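Local coordinates for DNA sulfur modification protein DndE (Escherichia coli, PDB 4LRV), which takes part in DNA phosphorothioation, the sulfur modification of the DNA backbone, and probably binds DNA, at the interface of chains A and B. Numbering follows the deposited sequence. Chains: chain A/B, DNA sulfur modification protein DndE.

Contact 1: the interface of chains A and B. Residues chain A 8, 14, 55-60; chain B 20, 24, 105-107, 109.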
# COMPACT_ATOMS: atom_id res chain seq x y z
N ALA A 8 14.37 -8.44 19.57
CA ALA A 8 14.44 -7.00 19.81
C ALA A 8 15.70 -6.40 19.19
O ALA A 8 16.69 -7.10 18.99
CB ALA A 8 14.40 -6.71 21.31
N GLU A 14 16.63 1.49 17.72
CA GLU A 14 15.21 1.82 17.71
C GLU A 14 15.02 3.32 17.55
O GLU A 14 14.21 3.77 16.74
CB GLU A 14 14.51 1.35 18.98
CG GLU A 14 13.75 0.03 18.82
CD GLU A 14 12.82 -0.28 20.00
OE1 GLU A 14 12.85 0.45 21.02
OE2 GLU A 14 12.03 -1.27 19.89
N LEU A 55 21.02 -5.66 23.46
CA LEU A 55 19.80 -5.45 22.69
C LEU A 55 18.65 -5.04 23.61
O LEU A 55 17.76 -5.83 23.95
CB LEU A 55 19.44 -6.67 21.82
CG LEU A 55 20.49 -7.06 20.76
CD1 LEU A 55 20.07 -8.27 19.93
CD2 LEU A 55 20.79 -5.90 19.85
N ASP A 56 18.68 -3.76 23.99
CA ASP A 56 17.80 -3.20 25.02
C ASP A 56 16.69 -2.33 24.43
O ASP A 56 16.24 -1.35 25.04
CB ASP A 56 18.61 -2.42 26.07
CG ASP A 56 19.50 -1.33 25.45
OD1 ASP A 56 19.68 -1.29 24.20
OD2 ASP A 56 20.02 -0.49 26.24
N GLY A 57 16.24 -2.69 23.24
CA GLY A 57 15.10 -2.02 22.63
C GLY A 57 13.85 -2.23 23.46
O GLY A 57 13.75 -3.17 24.24
N THR A 58 12.90 -1.33 23.27
CA THR A 58 11.64 -1.33 23.98
C THR A 58 10.78 -2.56 23.66
O THR A 58 10.14 -3.11 24.54
CB THR A 58 10.87 -0.06 23.62
OG1 THR A 58 11.72 1.07 23.83
CG2 THR A 58 9.62 0.08 24.46
N LEU A 59 10.78 -2.97 22.39
CA LEU A 59 9.80 -3.94 21.90
C LEU A 59 10.40 -5.26 21.46
O LEU A 59 11.35 -5.27 20.69
CB LEU A 59 9.02 -3.33 20.73
CG LEU A 59 7.69 -2.63 21.03
CD1 LEU A 59 7.71 -1.94 22.40
CD2 LEU A 59 7.33 -1.64 19.92
N VAL A 60 9.83 -6.37 21.92
CA VAL A 60 10.16 -7.68 21.35
C VAL A 60 9.06 -8.05 20.34
O VAL A 60 7.99 -8.52 20.72
CB VAL A 60 10.24 -8.79 22.44
CG1 VAL A 60 10.69 -10.10 21.82
CG2 VAL A 60 11.18 -8.40 23.57
N LEU B 20 4.89 4.32 23.98
CA LEU B 20 5.52 3.44 23.00
C LEU B 20 5.90 4.21 21.74
O LEU B 20 6.95 3.97 21.15
CB LEU B 20 4.59 2.28 22.65
CG LEU B 20 5.28 0.93 22.58
CD1 LEU B 20 5.91 0.63 23.93
CD2 LEU B 20 4.30 -0.16 22.20
N THR B 24 9.69 4.23 20.09
CA THR B 24 9.77 3.79 18.71
C THR B 24 8.98 4.84 17.98
O THR B 24 8.58 5.82 18.60
CB THR B 24 9.15 2.39 18.52
OG1 THR B 24 7.75 2.44 18.82
CG2 THR B 24 9.83 1.38 19.43
N LEU B 105 4.36 -7.07 24.81
CA LEU B 105 5.28 -6.65 23.76
C LEU B 105 6.56 -6.02 24.32
O LEU B 105 7.53 -5.79 23.59
CB LEU B 105 4.61 -5.65 22.82
CG LEU B 105 3.57 -6.07 21.78
CD1 LEU B 105 3.06 -4.81 21.05
CD2 LEU B 105 4.14 -7.03 20.79
N ARG B 106 6.56 -5.73 25.62
CA ARG B 106 7.63 -4.96 26.24
C ARG B 106 8.86 -5.85 26.43
O ARG B 106 8.76 -6.97 26.94
CB ARG B 106 7.13 -4.37 27.58
CG ARG B 106 7.45 -2.89 27.83
CD ARG B 106 6.48 -1.90 27.13
NE ARG B 106 5.46 -1.34 28.04
CZ ARG B 106 4.87 -0.15 27.90
NH1 ARG B 106 5.19 0.68 26.91
NH2 ARG B 106 3.95 0.24 28.78
N ASN B 107 10.01 -5.36 25.96
CA ASN B 107 11.29 -6.06 26.16
C ASN B 107 11.77 -5.90 27.59
O ASN B 107 11.95 -4.78 28.06
CB ASN B 107 12.36 -5.56 25.17
CG ASN B 107 13.73 -6.28 25.33
OD1 ASN B 107 14.78 -5.71 24.99
ND2 ASN B 107 13.71 -7.50 25.83
N LYS B 109 14.40 -6.03 28.55
CA LYS B 109 15.73 -5.41 28.43
C LYS B 109 16.83 -6.34 28.92
O LYS B 109 18.01 -6.00 28.85
CB LYS B 109 15.77 -4.06 29.17
CG LYS B 109 14.60 -3.14 28.85
CD LYS B 109 14.52 -1.95 29.80
CE LYS B 109 13.34 -1.05 29.46
NZ LYS B 109 13.08 -1.00 27.98
O HOH W 1 11.66 1.18 26.85

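Contact 2: the interface of chains A and B. Residues chain A 6, 60-62; chain B 34, 38, 41, 105.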
# COMPACT_ATOMS: atom_id res chain seq x y z
N ARG A 6 10.70 -14.39 17.83
CA ARG A 6 10.65 -12.96 18.12
C ARG A 6 11.98 -12.41 18.62
O ARG A 6 12.79 -13.13 19.21
CB ARG A 6 9.50 -12.62 19.08
CG ARG A 6 9.46 -13.43 20.34
CD ARG A 6 8.40 -12.91 21.26
NE ARG A 6 7.17 -13.70 21.25
CZ ARG A 6 6.37 -13.84 22.31
NH1 ARG A 6 6.68 -13.25 23.45
NH2 ARG A 6 5.28 -14.58 22.23
N VAL A 60 9.83 -6.37 21.92
CA VAL A 60 10.16 -7.68 21.35
C VAL A 60 9.06 -8.05 20.34
O VAL A 60 7.99 -8.52 20.72
CB VAL A 60 10.24 -8.79 22.44
CG1 VAL A 60 10.69 -10.10 21.82
CG2 VAL A 60 11.18 -8.40 23.57
N LEU A 61 9.32 -7.79 19.06
CA LEU A 61 8.32 -8.05 18.02
C LEU A 61 8.53 -9.39 17.36
O LEU A 61 9.65 -9.89 17.30
CB LEU A 61 8.36 -6.96 16.95
CG LEU A 61 8.29 -5.52 17.46
CD1 LEU A 61 8.58 -4.57 16.33
CD2 LEU A 61 6.94 -5.22 18.12
N ASP A 62 7.46 -9.98 16.87
CA ASP A 62 7.53 -11.20 16.06
C ASP A 62 8.45 -11.04 14.86
O ASP A 62 8.48 -9.98 14.22
CB ASP A 62 6.15 -11.60 15.56
CG ASP A 62 5.16 -11.81 16.67
OD1 ASP A 62 5.56 -12.24 17.77
OD2 ASP A 62 3.96 -11.54 16.44
N LEU B 34 -0.71 -4.90 16.91
CA LEU B 34 0.38 -5.73 17.39
C LEU B 34 0.13 -6.28 18.79
O LEU B 34 0.41 -7.45 19.06
CB LEU B 34 1.69 -4.93 17.38
CG LEU B 34 2.26 -4.59 16.02
CD1 LEU B 34 3.63 -3.99 16.19
CD2 LEU B 34 2.33 -5.80 15.13
N ARG B 38 -0.35 -10.30 20.12
CA ARG B 38 0.59 -10.77 21.14
C ARG B 38 -0.17 -11.26 22.36
O ARG B 38 0.17 -12.28 22.95
CB ARG B 38 1.57 -9.66 21.52
CG ARG B 38 2.53 -10.00 22.67
CD ARG B 38 3.37 -11.24 22.38
NE ARG B 38 4.14 -11.09 21.15
CZ ARG B 38 5.31 -10.46 21.07
NH1 ARG B 38 5.85 -9.91 22.16
NH2 ARG B 38 5.93 -10.37 19.91
N GLU B 41 -2.09 -14.72 21.86
CA GLU B 41 -1.27 -15.92 21.86
C GLU B 41 -0.83 -16.36 23.26
O GLU B 41 -0.47 -17.52 23.46
CB GLU B 41 -0.08 -15.80 20.89
CG GLU B 41 1.19 -15.16 21.41
CD GLU B 41 2.30 -15.18 20.36
OE1 GLU B 41 3.30 -14.45 20.50
OE2 GLU B 41 2.16 -15.92 19.36
N LEU B 105 4.36 -7.07 24.81
CA LEU B 105 5.28 -6.65 23.76
C LEU B 105 6.56 -6.02 24.32
O LEU B 105 7.53 -5.79 23.59
CB LEU B 105 4.61 -5.65 22.82
CG LEU B 105 3.57 -6.07 21.78
CD1 LEU B 105 3.06 -4.81 21.05
CD2 LEU B 105 4.14 -7.03 20.79
O HOH W 2 2.25 -9.32 17.28
O HOH W 3 2.75 -11.84 18.81

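Contact 1: the interface of chains A and B
An antiparallel beta bridge between two copies of DndE forms this contact: the loop of chain A around A:Leu59 pairs with the segment of chain B that leaves the C-terminal end of helix 88-105, opposite B:Arg106. Backbone bonds on either side of the pair hold the bridge. B:Asn107 N gives a nearly straight bond (174° at H) to A:Thr58 O over 2.7 Å, arriving from above the carbonyl plane, while A:Val60 N reaches B:Leu105 O at 2.9 Å, in the plane of that carbonyl.

Behind the bridge, A:Glu14 on helix 11-23 braces the loop from within its own chain. Its OE1 is gripped twice by A:Thr58, at 2.9 Å by the backbone N from above the carboxylate plane and by the hydroxyl OG1 on the syn lone pair; OE2 takes A:Leu59 N, also syn. The same carboxylate lies alongside B:Thr24, whose methyl CG2 rests 3.5 Å from A:Glu14 CD. B:Thr24 OG1 turns away into its own chain and bonds B:Leu20 O, which fixes the methyl toward chain A. Next to it, A:Leu59 and B:Leu20 meet tip to tip, CD1 to CD1 at 3.5 Å, and A:Thr58 CG2 slides past the same B:Leu20 branch.

B:Asn107 has CG anti to its backbone N (chi1 -179°), which sends the side chain against the chain A loop, where it crosses the A:Val60 side chain at about a right angle and B:Asn107 CB packs on A:Val60 CG2. As modelled, OD1 faces two carbonyl oxygens, A:Gly57 O at 2.8 Å and A:Leu55 O at 3.2 Å, where both partners can only accept; an amide turned over, with its NH2 on this side, would fit these acceptors better. Beyond it, a water bridges the A:Thr58 hydroxyl to the side-chain amine of B:Lys109, lying 2.8 Å from B:Lys109 NZ.

Contact 2: the interface of chains A and B
With CG anti to the backbone N (chi1 175°) and the chain folded at chi2 (57°) and again at chi3, B:Arg38 swings its guanidinium off helix 28-41 and lays it against chain A. A:Arg6 meets it from the other chain, its CG in the crowded position between backbone N and carbonyl carbon and its chain bent at chi3, while B:Glu41, CG also in the crowded position but extended beyond it, reaches tip to tip toward A:Arg6.

The B:Arg38 tip grips a single backbone oxygen end-on: NH1 and NH2 each lie 2.9 Å from A:Val60 O, close to the guanidinium plane. The NH2 bond falls on a lone pair of the carbonyl, the NH1 bond nearly along its axis. NH2 also makes a salt bridge to A:Asp62 OD1 at 2.9 Å, arriving from above the carboxylate plane.

The two guanidiniums stack almost parallel, 6° apart, with A:Arg6 NE 3.7 Å from B:Arg38 CZ. The opposite face of B:Arg38 is covered by the B:Leu105 methyl CD2, so the group is held flat between an arginine and a leucine. Repulsion of like charges in the stack is likely to be eased by the nearby carboxylates: A:Arg6 NH2 pairs with B:Glu41 OE1 at 2.6 Å through a strongly bent bond, and B:Arg38 NE stands 3.5 Å from that same OE1. One water lies 2.8 Å from B:Arg38 NE and bridges it to A:Asp62 OD2; a second links OD2 to B:Leu34 O.

An alanine in place of B:Arg38 would remove the double grip, the stack and the salt bridge to A:Asp62, and would probably loosen this part of the interface. As built, the site clamps A:Val60 and strand 61-62, with A:Arg6 of strand 6-7, to helix 28-41 of the other chain, and so may steady the association of DndE copies.

The centres of the C-alpha atoms of contact 1 and contact 2 lie about 10 Å apart, and the contacts share A:Val60 and B:Leu105. A:Val60 works in both directions, its N used in the bridge of contact 1 and its O in the clamp of contact 2, while B:Leu105 lends its carbonyl to the first and its side chain to the second. The two fix consecutive stretches of one chain A segment, with backbone pairing and apolar packing at one end and charged side chains, one gripping a backbone carbonyl, at the other. The interface lacks exact two-fold symmetry; such pairing could build the deposited eight-copy assembly.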